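Local coordinates for protein exported gluconolactonase (Xanthomonas campestris pv. campestris, PDB 3DR2) that probably hydrolyses gluconolactone to gluconic acid as a calcium-binding six-bladed beta-propeller enzyme of the SMP-30 family, at residues V100-E103 against A108-R111; N134-I137 against A143-F146; H169-L174 against L202-T207; A185-P190 against T218-R223. All coordinates share one frame; numbering follows the deposited sequence.

Interaction 1 of 4, residues V100-E103 against A108-R111; sequences VHCE and AITR
Glu-103 and Thr-110 meet on one face of a beta hairpin. Its strands, 99-103 and 108-112, are the two middle strands of a four-stranded propeller blade. Four backbone hydrogen bonds hold the hairpin. His-101 with Thr-110 and Glu-103 with Ala-108 are the hydrogen-bonded pairs, and each pair gives a bond in both directions. The shortest runs from His-101 N to Thr-110 O, 2.7 Å.

The Glu-103 side chain starts with CB 3.9 Å from Ala-108 O. CG then stands opposite the carbonyl carbon (chi1 -67°), and the extended chain crosses the Thr-110 side chain at about a right angle. CG lies 3.9 Å from Thr-110 OG1. CD packs against Thr-110 CG2 at 3.6 Å. At the tip, OE1 forms a salt bridge with Arg-106 in the hairpin turn, and OE2 accepts a hydrogen bond from Thr-110 OG1 at 2.6 Å. The hydroxyl comes from above the carboxylate, 41° out of its plane.

His-101 lies on the same face and turns a ring edge to Thr-110 OG1. Its ND1 bonds to Asn-91 and its NE2 to Ser-112, which fixes the ring's rotation.

Val-100, Cys-102, Ile-109 and Arg-111 occupy the other face. Val-100 CG1 rests on Arg-111 CG, and Cys-102 SG touches Ile-109 CD1 at 3.8 Å.

Interaction 2 of 4, residues N134-I137 against A143-F146; sequences NDLI and AIWF. With CA (calcium ion), chain D.
Leu-136 and Phe-146 both hold CG between the backbone N and the carbonyl carbon (chi1 78° and 67°). Their CB atoms face each other at 3.7 Å across a non-hydrogen-bonded pair. Beyond CB they part. The Phe-146 ring leads away to meet Tyr-172. Leu-136 instead lies alongside Ile-144, pointing the same way, with CD1 3.9 Å from Ile-144 CG2. Val-100 and Cys-102 of the preceding blade pack on this Leu-136 face.

Ile-137 and Trp-145 form the hydrogen-bonded pair on the other face. Ile-137 N bonds to Trp-145 O and Trp-145 N to Ile-137 O, both 2.9 Å. Ile-137 CG1 meets Trp-145 CB at 3.8 Å. The indole runs on to edge-to-face contacts with Phe-195 and Trp-222. The hairpin thus opens one propeller blade and packs against the blades before and after it.

Near the N-terminal end of the hairpin, Asn-134 reaches the calcium ion. Its OD1 binds the metal at 2.4 Å. Its ND2 donates to one calcium-bound water and its backbone O accepts from another. A third bound water donates to Asp-135 OD1, 2.6 Å away, while Asp-135 OD2 takes the N-H of Leu-136. Asp-135 is therefore a second-shell residue that links the metal site to the backbone of Leu-136.

Four waters and Asn-134 OD1, with single atoms from Glu-48, Asn-191 and Asp-242, make an eight-coordinate oxygen shell. Such a shell suits calcium, and the ion would be expected to polarise its bound waters.

Interaction 3 of 4, residues H169-L174 against L202-T207; sequences HSVYRL and LYVSQT
Val-171 and Val-204 reach toward each other tip to tip. Each points its CB at the opposing strand, although the two CA atoms stand 8.3 Å apart. The touching branch of Val-171 is CG2. It fits against both methyls of Val-204, 3.8 Å from Val-204 CG1 and 4.1 Å from Val-204 CG2. The two valines share one rotamer: CG1 lies across from the backbone N, with chi1 169° in Val-171 and -177° in Val-204. This turns CG2 of Val-171 onto the Val-204 methyls and leaves its CG1 facing another neighbour. That neighbour is Leu-202, whose CD1 sits 4.2 Å from Val-171 CG1. Val-171 therefore divides its two branches between two residues on the same face of strand 201-206.

The strands belong to consecutive blades of the beta-propeller. Strand 169-174 is third in its four-stranded sheet, and strand 201-206 is second in the next. The contact is face-to-face packing between blades, wholly apolar and buried.

Ser-205 and Thr-207 face the other way from Val-204. Ser-205 OG has the backbone of Gly-192, Pro-241 and Asp-242 as partners, and Thr-207 OG1 bonds to Asn-191 ND2. Asp-242 and Asn-191 are both calcium ligands, so strand 201-206, through Ser-205, and Thr-207 just after it probably help to position the metal site. Further side chains flank the valine pair. Trp-145 touches both Val-171 and Leu-202, and Leu-187 does the same for Val-171 and Val-204.

Interaction 4 of 4, residues A185-P190 against T218-R223; sequences ADLDHP and TAFAWR
Residues 185-187 and 218-223 run in separate sheets, with the CA atoms of Ala-185 and Phe-220 9.5 Å apart, so side chains alone bridge the gap. Phe-220 spans most of it. Its CG lies opposite the carbonyl carbon (chi1 -71°), and the ring is sent straight at the other sheet. Leu-187 comes from the opposite direction. It meets the ring at the edge, in plane. Leu-187 CD2 is 3.9 Å from Phe-220 CE2 and 4.0 Å from Phe-220 CZ, so one methyl sits at the bond between these two ring carbons. Ala-185, two residues earlier on the same face of its strand, approaches the ring obliquely. Its CB lies 4.2 Å from Phe-220 CZ.

These residues pack two neighbouring propeller blades together near their outer side. Strand 182-187 is the outermost strand of one blade, and strand 216-223 is third in the next. After Leu-187 the chain passes through Asp-188 and His-189 into the inner strand of the following blade, 190-195.

Arg-230, on the outermost strand of the second blade, touches both Leu-187 and Phe-220. It also donates from NH2 to Asp-186 O, which adds a polar link between the blades beside the apolar contact. Asp-186 points away from strand 216-223. Its OD2 forms a salt bridge with Arg-183, and its OD1 bonds to Ser-170 OG.

How the interactions relate
The four contacts follow three consecutive propeller blades. Interactions 1 and 2 are hairpins within a blade; interactions 3 and 4 pack one blade on the next. Interaction 1 touches interaction 2 where Ile-109 CG1 meets Phe-146 CE2 at 3.6 Å. Strand 169-174 of interaction 3 lies next to strand 144-147 of interaction 2 in one sheet, with Tyr-172 N 2.9 Å from Phe-146 O. Interactions 3 and 4 are closest, with centres about 5 Å apart, and alternate along the chain. Interaction 2 holds a ligand of the central calcium. From the other contacts, the side chains of Cys-102, Val-204 and Leu-187 lie about 8, 10 and 13 Å from a bound calcium.

Interaction 1 of 4, residues V100-E103 against A108-R111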
loop_
_atom_site.group_PDB
_atom_site.type_symbol
_atom_site.label_atom_id
_atom_site.label_comp_id
_atom_site.label_asym_id
_atom_site.label_seq_id
_atom_site.Cartn_x
_atom_site.Cartn_y
_atom_site.Cartn_z
ATOM N N VAL A 100 8.927 20.084 1.801
ATOM C CA VAL A 100 8.950 19.740 3.218
ATOM C C VAL A 100 7.881 18.664 3.376
ATOM O O VAL A 100 6.871 18.686 2.668
ATOM C CB VAL A 100 8.654 20.958 4.119
ATOM C CG1 VAL A 100 9.838 21.928 4.070
ATOM C CG2 VAL A 100 7.385 21.658 3.666
ATOM N N HIS A 101 8.102 17.731 4.300
ATOM C CA HIS A 101 7.190 16.601 4.478
ATOM C C HIS A 101 6.827 16.231 5.909
ATOM O O HIS A 101 7.592 16.475 6.841
ATOM C CB HIS A 101 7.811 15.340 3.865
ATOM C CG HIS A 101 8.519 15.569 2.568
ATOM N ND1 HIS A 101 7.860 15.624 1.358
ATOM C CD2 HIS A 101 9.832 15.756 2.291
ATOM C CE1 HIS A 101 8.736 15.832 0.391
ATOM N NE2 HIS A 101 9.941 15.915 0.930
ATOM N N CYS A 102 5.659 15.605 6.046
ATOM C CA CYS A 102 5.177 15.072 7.316
ATOM C C CYS A 102 5.368 13.575 7.137
ATOM O O CYS A 102 4.850 13.002 6.174
ATOM C CB CYS A 102 3.688 15.338 7.508
ATOM S SG CYS A 102 3.293 16.996 8.042
ATOM N N GLU A 103 6.106 12.937 8.039
ATOM C CA GLU A 103 6.337 11.503 7.922
ATOM C C GLU A 103 5.808 10.732 9.126
ATOM O O GLU A 103 6.267 10.930 10.254
ATOM C CB GLU A 103 7.832 11.220 7.735
ATOM C CG GLU A 103 8.374 11.737 6.404
ATOM C CD GLU A 103 9.821 11.344 6.154
ATOM O OE1 GLU A 103 10.268 10.337 6.733
ATOM O OE2 GLU A 103 10.504 12.031 5.362
ATOM N N ALA A 108 8.113 12.733 12.165
ATOM C CA ALA A 108 8.803 14.007 12.112
ATOM C C ALA A 108 8.505 14.813 10.869
ATOM O O ALA A 108 7.754 14.383 9.994
ATOM C CB ALA A 108 10.302 13.756 12.193
ATOM N N ILE A 109 9.103 15.999 10.827
ATOM C CA ILE A 109 9.005 16.902 9.689
ATOM C C ILE A 109 10.368 16.802 9.012
ATOM O O ILE A 109 11.402 16.951 9.672
ATOM C CB ILE A 109 8.800 18.366 10.127
ATOM C CG1 ILE A 109 7.497 18.503 10.916
ATOM C CG2 ILE A 109 8.788 19.276 8.902
ATOM C CD1 ILE A 109 6.246 18.126 10.129
ATOM N N THR A 110 10.378 16.532 7.709
ATOM C CA THR A 110 11.632 16.415 6.965
ATOM C C THR A 110 11.610 17.349 5.755
ATOM O O THR A 110 10.564 17.899 5.408
ATOM C CB THR A 110 11.861 14.958 6.494
ATOM O OG1 THR A 110 10.853 14.593 5.540
ATOM C CG2 THR A 110 11.794 14.002 7.683
ATOM N N ARG A 111 12.768 17.537 5.121
ATOM C CA ARG A 111 12.871 18.415 3.957
ATOM C C ARG A 111 13.773 17.768 2.909
ATOM O O ARG A 111 14.885 17.342 3.216
ATOM C CB ARG A 111 13.439 19.775 4.385
ATOM C CG ARG A 111 13.498 20.831 3.287
ATOM C CD ARG A 111 13.882 22.186 3.873
ATOM N NE ARG A 111 15.205 22.137 4.488
ATOM C CZ ARG A 111 15.621 22.955 5.449
ATOM N NH1 ARG A 111 14.814 23.898 5.919
ATOM N NH2 ARG A 111 16.846 22.830 5.939
#

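Interaction 2 of 4, residues N134-I137 against A143-F146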
loop_
_atom_site.group_PDB
_atom_site.type_symbol
_atom_site.label_atom_id
_atom_site.label_comp_id
_atom_site.label_asym_id
_atom_site.label_seq_id
_atom_site.Cartn_x
_atom_site.Cartn_y
_atom_site.Cartn_z
ATOM N N ASN A 134 0.873 14.905 10.435
ATOM C CA ASN A 134 -0.104 14.585 9.408
ATOM C C ASN A 134 -0.113 15.530 8.204
ATOM O O ASN A 134 0.042 15.090 7.062
ATOM C CB ASN A 134 -1.484 14.540 10.072
ATOM C CG ASN A 134 -2.544 13.934 9.183
ATOM O OD1 ASN A 134 -2.925 14.521 8.173
ATOM N ND2 ASN A 134 -3.029 12.752 9.557
ATOM N N ASP A 135 -0.299 16.822 8.450
ATOM C CA ASP A 135 -0.320 17.796 7.358
ATOM C C ASP A 135 0.490 19.024 7.780
ATOM O O ASP A 135 0.690 19.265 8.977
ATOM C CB ASP A 135 -1.775 18.175 7.030
ATOM C CG ASP A 135 -1.957 18.642 5.591
ATOM O OD1 ASP A 135 -3.124 18.725 5.138
ATOM O OD2 ASP A 135 -0.946 18.925 4.914
ATOM N N LEU A 136 0.970 19.790 6.804
ATOM C CA LEU A 136 1.769 20.973 7.117
ATOM C C LEU A 136 1.620 22.073 6.083
ATOM O O LEU A 136 1.160 21.835 4.964
ATOM C CB LEU A 136 3.254 20.598 7.240
ATOM C CG LEU A 136 4.081 20.389 5.962
ATOM C CD1 LEU A 136 5.495 19.977 6.354
ATOM C CD2 LEU A 136 3.443 19.324 5.072
ATOM N N ILE A 137 1.997 23.286 6.483
ATOM C CA ILE A 137 1.952 24.452 5.612
ATOM C C ILE A 137 3.149 25.318 5.966
ATOM O O ILE A 137 3.769 25.140 7.015
ATOM C CB ILE A 137 0.656 25.285 5.807
ATOM C CG1 ILE A 137 0.570 25.803 7.248
ATOM C CG2 ILE A 137 -0.556 24.440 5.449
ATOM C CD1 ILE A 137 -0.638 26.698 7.524
ATOM N N ALA A 143 8.112 29.963 8.565
ATOM C CA ALA A 143 7.834 29.001 9.625
ATOM C C ALA A 143 6.977 27.865 9.077
ATOM O O ALA A 143 6.091 28.094 8.260
ATOM C CB ALA A 143 7.109 29.686 10.776
ATOM N N ILE A 144 7.253 26.643 9.521
ATOM C CA ILE A 144 6.478 25.484 9.088
ATOM C C ILE A 144 5.486 25.149 10.199
ATOM O O ILE A 144 5.885 24.921 11.341
ATOM C CB ILE A 144 7.384 24.251 8.850
ATOM C CG1 ILE A 144 8.336 24.523 7.689
ATOM C CG2 ILE A 144 6.534 23.010 8.561
ATOM C CD1 ILE A 144 9.398 23.472 7.528
ATOM N N TRP A 145 4.199 25.138 9.861
ATOM C CA TRP A 145 3.147 24.815 10.822
ATOM C C TRP A 145 2.616 23.431 10.483
ATOM O O TRP A 145 2.424 23.115 9.313
ATOM C CB TRP A 145 1.989 25.808 10.720
ATOM C CG TRP A 145 2.299 27.200 11.173
ATOM C CD1 TRP A 145 3.153 28.090 10.588
ATOM C CD2 TRP A 145 1.719 27.874 12.292
ATOM N NE1 TRP A 145 3.137 29.286 11.278
ATOM C CE2 TRP A 145 2.266 29.176 12.329
ATOM C CE3 TRP A 145 0.789 27.503 13.271
ATOM C CZ2 TRP A 145 1.910 30.109 13.308
ATOM C CZ3 TRP A 145 0.434 28.432 14.245
ATOM C CH2 TRP A 145 0.997 29.720 14.252
ATOM N N PHE A 146 2.361 22.610 11.492
ATOM C CA PHE A 146 1.852 21.272 11.210
ATOM C C PHE A 146 0.988 20.703 12.323
ATOM O O PHE A 146 1.008 21.188 13.452
ATOM C CB PHE A 146 3.022 20.331 10.903
ATOM C CG PHE A 146 3.930 20.060 12.081
ATOM C CD1 PHE A 146 3.699 18.971 12.916
ATOM C CD2 PHE A 146 5.048 20.857 12.315
ATOM C CE1 PHE A 146 4.570 18.671 13.965
ATOM C CE2 PHE A 146 5.928 20.570 13.360
ATOM C CZ PHE A 146 5.689 19.471 14.187
HETATM CA CA CA D . -4.636 14.659 6.498
HETATM O O HOH W 1 -4.502 12.148 6.875
HETATM O O HOH W 2 -2.479 15.045 5.499
HETATM O O HOH W 3 -4.864 17.023 6.180
HETATM O O HOH W 4 -5.300 15.171 4.196
#

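Interaction 3 of 4, residues H169-L174 against L202-T207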
loop_
_atom_site.group_PDB
_atom_site.type_symbol
_atom_site.label_atom_id
_atom_site.label_comp_id
_atom_site.label_asym_id
_atom_site.label_seq_id
_atom_site.Cartn_x
_atom_site.Cartn_y
_atom_site.Cartn_z
ATOM N N HIS A 169 -2.284 16.214 21.216
ATOM C CA HIS A 169 -2.241 16.223 19.749
ATOM C C HIS A 169 -2.203 17.715 19.471
ATOM O O HIS A 169 -3.224 18.387 19.583
ATOM C CB HIS A 169 -3.528 15.658 19.147
ATOM C CG HIS A 169 -3.886 14.291 19.631
ATOM N ND1 HIS A 169 -5.110 13.716 19.373
ATOM C CD2 HIS A 169 -3.188 13.386 20.357
ATOM C CE1 HIS A 169 -5.154 12.513 19.920
ATOM N NE2 HIS A 169 -4.000 12.289 20.523
ATOM N N SER A 170 -1.047 18.238 19.088
ATOM C CA SER A 170 -0.940 19.672 18.893
ATOM C C SER A 170 -0.692 20.178 17.488
ATOM O O SER A 170 -0.381 19.415 16.575
ATOM C CB SER A 170 0.171 20.213 19.795
ATOM O OG SER A 170 0.002 19.770 21.129
ATOM N N VAL A 171 -0.863 21.488 17.342
ATOM C CA VAL A 171 -0.580 22.195 16.104
ATOM C C VAL A 171 0.712 22.877 16.529
ATOM O O VAL A 171 0.745 23.537 17.567
ATOM C CB VAL A 171 -1.629 23.282 15.780
ATOM C CG1 VAL A 171 -1.131 24.147 14.628
ATOM C CG2 VAL A 171 -2.955 22.642 15.402
ATOM N N TYR A 172 1.775 22.693 15.759
ATOM C CA TYR A 172 3.060 23.292 16.099
ATOM C C TYR A 172 3.546 24.283 15.058
ATOM O O TYR A 172 3.113 24.260 13.905
ATOM C CB TYR A 172 4.146 22.224 16.239
ATOM C CG TYR A 172 3.934 21.204 17.328
ATOM C CD1 TYR A 172 3.206 20.042 17.093
ATOM C CD2 TYR A 172 4.507 21.378 18.587
ATOM C CE1 TYR A 172 3.059 19.074 18.077
ATOM C CE2 TYR A 172 4.367 20.424 19.577
ATOM C CZ TYR A 172 3.642 19.273 19.319
ATOM O OH TYR A 172 3.499 18.330 20.304
ATOM N N ARG A 173 4.464 25.147 15.484
ATOM C CA ARG A 173 5.079 26.130 14.602
ATOM C C ARG A 173 6.589 25.961 14.702
ATOM O O ARG A 173 7.158 26.043 15.793
ATOM C CB ARG A 173 4.708 27.561 14.999
ATOM C CG ARG A 173 5.466 28.616 14.197
ATOM C CD ARG A 173 5.004 30.027 14.528
ATOM N NE ARG A 173 5.713 31.034 13.739
ATOM C CZ ARG A 173 6.913 31.523 14.046
ATOM N NH1 ARG A 173 7.481 32.434 13.267
ATOM N NH2 ARG A 173 7.538 31.115 15.138
ATOM N N LEU A 174 7.234 25.717 13.565
ATOM C CA LEU A 174 8.680 25.543 13.536
ATOM C C LEU A 174 9.273 26.806 12.922
ATOM O O LEU A 174 9.132 27.052 11.727
ATOM C CB LEU A 174 9.063 24.319 12.690
ATOM C CG LEU A 174 10.436 23.679 12.942
ATOM C CD1 LEU A 174 10.721 22.663 11.845
ATOM C CD2 LEU A 174 11.523 24.725 12.967
ATOM N N LEU A 202 -6.136 31.119 11.503
ATOM C CA LEU A 202 -5.565 29.816 11.178
ATOM C C LEU A 202 -6.706 28.819 11.300
ATOM O O LEU A 202 -7.369 28.751 12.341
ATOM C CB LEU A 202 -4.464 29.430 12.172
ATOM C CG LEU A 202 -3.434 28.358 11.771
ATOM C CD1 LEU A 202 -3.072 27.528 12.989
ATOM C CD2 LEU A 202 -3.964 27.466 10.672
ATOM N N TYR A 203 -6.944 28.056 10.237
ATOM C CA TYR A 203 -7.998 27.050 10.243
ATOM C C TYR A 203 -7.340 25.694 10.457
ATOM O O TYR A 203 -6.309 25.402 9.856
ATOM C CB TYR A 203 -8.743 27.037 8.908
ATOM C CG TYR A 203 -9.330 28.366 8.493
ATOM C CD1 TYR A 203 -8.664 29.192 7.594
ATOM C CD2 TYR A 203 -10.569 28.785 8.983
ATOM C CE1 TYR A 203 -9.213 30.399 7.186
ATOM C CE2 TYR A 203 -11.127 29.992 8.582
ATOM C CZ TYR A 203 -10.442 30.794 7.678
ATOM O OH TYR A 203 -10.994 31.982 7.254
ATOM N N VAL A 204 -7.935 24.873 11.317
ATOM C CA VAL A 204 -7.406 23.545 11.614
ATOM C C VAL A 204 -8.579 22.597 11.782
ATOM O O VAL A 204 -9.491 22.877 12.553
ATOM C CB VAL A 204 -6.609 23.532 12.940
ATOM C CG1 VAL A 204 -6.010 22.155 13.175
ATOM C CG2 VAL A 204 -5.518 24.591 12.915
ATOM N N SER A 205 -8.577 21.478 11.069
ATOM C CA SER A 205 -9.686 20.549 11.232
ATOM C C SER A 205 -9.346 19.534 12.317
ATOM O O SER A 205 -8.175 19.276 12.600
ATOM C CB SER A 205 -10.010 19.826 9.916
ATOM O OG SER A 205 -8.971 18.948 9.522
ATOM N N GLN A 206 -10.383 18.984 12.939
ATOM C CA GLN A 206 -10.223 17.982 13.983
ATOM C C GLN A 206 -11.081 16.818 13.510
ATOM O O GLN A 206 -12.279 16.982 13.287
ATOM C CB GLN A 206 -10.741 18.514 15.328
ATOM C CG GLN A 206 -10.032 19.761 15.836
ATOM C CD GLN A 206 -10.498 20.170 17.227
ATOM O OE1 GLN A 206 -10.345 19.417 18.191
ATOM N NE2 GLN A 206 -11.077 21.361 17.334
ATOM N N THR A 207 -10.476 15.649 13.347
ATOM C CA THR A 207 -11.216 14.496 12.847
ATOM C C THR A 207 -11.084 13.238 13.689
ATOM O O THR A 207 -10.539 12.231 13.239
ATOM C CB THR A 207 -10.777 14.168 11.405
ATOM O OG1 THR A 207 -9.415 13.727 11.409
ATOM C CG2 THR A 207 -10.893 15.401 10.529
#

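Interaction 4 of 4, residues A185-P190 against T218-R223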
loop_
_atom_site.group_PDB
_atom_site.type_symbol
_atom_site.label_atom_id
_atom_site.label_comp_id
_atom_site.label_asym_id
_atom_site.label_seq_id
_atom_site.Cartn_x
_atom_site.Cartn_y
_atom_site.Cartn_z
ATOM N N ALA A 185 -1.230 24.874 20.184
ATOM C CA ALA A 185 -2.578 24.539 20.625
ATOM C C ALA A 185 -2.755 23.039 20.661
ATOM O O ALA A 185 -2.104 22.312 19.912
ATOM C CB ALA A 185 -3.601 25.155 19.687
ATOM N N ASP A 186 -3.627 22.569 21.546
ATOM C CA ASP A 186 -3.895 21.145 21.638
ATOM C C ASP A 186 -5.311 20.930 21.127
ATOM O O ASP A 186 -6.217 21.702 21.447
ATOM C CB ASP A 186 -3.772 20.646 23.080
ATOM C CG ASP A 186 -2.415 20.942 23.693
ATOM O OD1 ASP A 186 -1.401 20.949 22.959
ATOM O OD2 ASP A 186 -2.359 21.150 24.923
ATOM N N LEU A 187 -5.496 19.894 20.319
ATOM C CA LEU A 187 -6.805 19.593 19.756
ATOM C C LEU A 187 -7.069 18.091 19.820
ATOM O O LEU A 187 -6.284 17.336 20.392
ATOM C CB LEU A 187 -6.872 20.078 18.300
ATOM C CG LEU A 187 -6.491 21.539 18.005
ATOM C CD1 LEU A 187 -4.974 21.669 17.921
ATOM C CD2 LEU A 187 -7.112 21.978 16.692
ATOM N N ASP A 188 -8.183 17.664 19.236
ATOM C CA ASP A 188 -8.538 16.250 19.217
ATOM C C ASP A 188 -8.327 15.766 17.789
ATOM O O ASP A 188 -9.162 16.019 16.922
ATOM C CB ASP A 188 -10.006 16.064 19.607
ATOM C CG ASP A 188 -10.348 14.621 19.930
ATOM O OD1 ASP A 188 -9.573 13.712 19.560
ATOM O OD2 ASP A 188 -11.406 14.391 20.553
ATOM N N HIS A 189 -7.210 15.088 17.547
ATOM C CA HIS A 189 -6.890 14.587 16.214
ATOM C C HIS A 189 -6.847 15.705 15.174
ATOM O O HIS A 189 -7.559 15.661 14.161
ATOM C CB HIS A 189 -7.907 13.524 15.797
ATOM C CG HIS A 189 -7.796 12.251 16.575
ATOM N ND1 HIS A 189 -7.074 11.165 16.131
ATOM C CD2 HIS A 189 -8.282 11.907 17.791
ATOM C CE1 HIS A 189 -7.120 10.207 17.039
ATOM N NE2 HIS A 189 -7.847 10.632 18.056
ATOM N N PRO A 190 -6.013 16.733 15.416
ATOM C CA PRO A 190 -5.892 17.849 14.476
ATOM C C PRO A 190 -5.461 17.219 13.165
ATOM O O PRO A 190 -4.652 16.296 13.164
ATOM C CB PRO A 190 -4.813 18.721 15.112
ATOM C CG PRO A 190 -3.962 17.724 15.843
ATOM C CD PRO A 190 -5.011 16.843 16.490
ATOM N N THR A 218 -11.925 24.075 12.658
ATOM C CA THR A 218 -11.855 25.062 13.724
ATOM C C THR A 218 -11.035 26.264 13.273
ATOM O O THR A 218 -10.112 26.127 12.478
ATOM C CB THR A 218 -11.194 24.441 14.968
ATOM O OG1 THR A 218 -11.804 23.173 15.242
ATOM C CG2 THR A 218 -11.354 25.350 16.174
ATOM N N ALA A 219 -11.377 27.441 13.783
ATOM C CA ALA A 219 -10.653 28.652 13.430
ATOM C C ALA A 219 -10.010 29.255 14.671
ATOM O O ALA A 219 -10.594 29.251 15.754
ATOM C CB ALA A 219 -11.597 29.657 12.787
ATOM N N PHE A 220 -8.795 29.762 14.501
ATOM C CA PHE A 220 -8.043 30.388 15.586
ATOM C C PHE A 220 -7.588 31.765 15.140
ATOM O O PHE A 220 -7.427 32.025 13.945
ATOM C CB PHE A 220 -6.788 29.582 15.912
ATOM C CG PHE A 220 -7.048 28.272 16.589
ATOM C CD1 PHE A 220 -7.152 28.199 17.972
ATOM C CD2 PHE A 220 -7.120 27.095 15.846
ATOM C CE1 PHE A 220 -7.316 26.977 18.608
ATOM C CE2 PHE A 220 -7.283 25.866 16.472
ATOM C CZ PHE A 220 -7.380 25.802 17.858
ATOM N N ALA A 221 -7.371 32.649 16.106
ATOM C CA ALA A 221 -6.881 33.980 15.802
ATOM C C ALA A 221 -5.370 33.909 15.985
ATOM O O ALA A 221 -4.890 33.506 17.042
ATOM C CB ALA A 221 -7.479 35.007 16.767
ATOM N N TRP A 222 -4.624 34.270 14.949
ATOM C CA TRP A 222 -3.168 34.264 15.021
ATOM C C TRP A 222 -2.732 35.710 15.206
ATOM O O TRP A 222 -2.624 36.468 14.246
ATOM C CB TRP A 222 -2.568 33.686 13.730
ATOM C CG TRP A 222 -1.065 33.826 13.587
ATOM C CD1 TRP A 222 -0.395 34.266 12.481
ATOM C CD2 TRP A 222 -0.058 33.483 14.554
ATOM N NE1 TRP A 222 0.960 34.219 12.694
ATOM C CE2 TRP A 222 1.198 33.741 13.956
ATOM C CE3 TRP A 222 -0.093 32.980 15.860
ATOM C CZ2 TRP A 222 2.408 33.514 14.620
ATOM C CZ3 TRP A 222 1.116 32.753 16.523
ATOM C CH2 TRP A 222 2.348 33.021 15.899
ATOM N N ARG A 223 -2.523 36.099 16.456
ATOM C CA ARG A 223 -2.096 37.460 16.758
ATOM C C ARG A 223 -1.104 37.404 17.906
ATOM O O ARG A 223 -1.227 36.568 18.806
ATOM C CB ARG A 223 -3.295 38.342 17.116
ATOM C CG ARG A 223 -4.056 37.940 18.362
ATOM C CD ARG A 223 -5.014 39.058 18.766
ATOM N NE ARG A 223 -5.679 38.784 20.035
ATOM C CZ ARG A 223 -6.605 37.846 20.200
ATOM N NH1 ARG A 223 -6.976 37.094 19.171
ATOM N NH2 ARG A 223 -7.162 37.657 21.388
#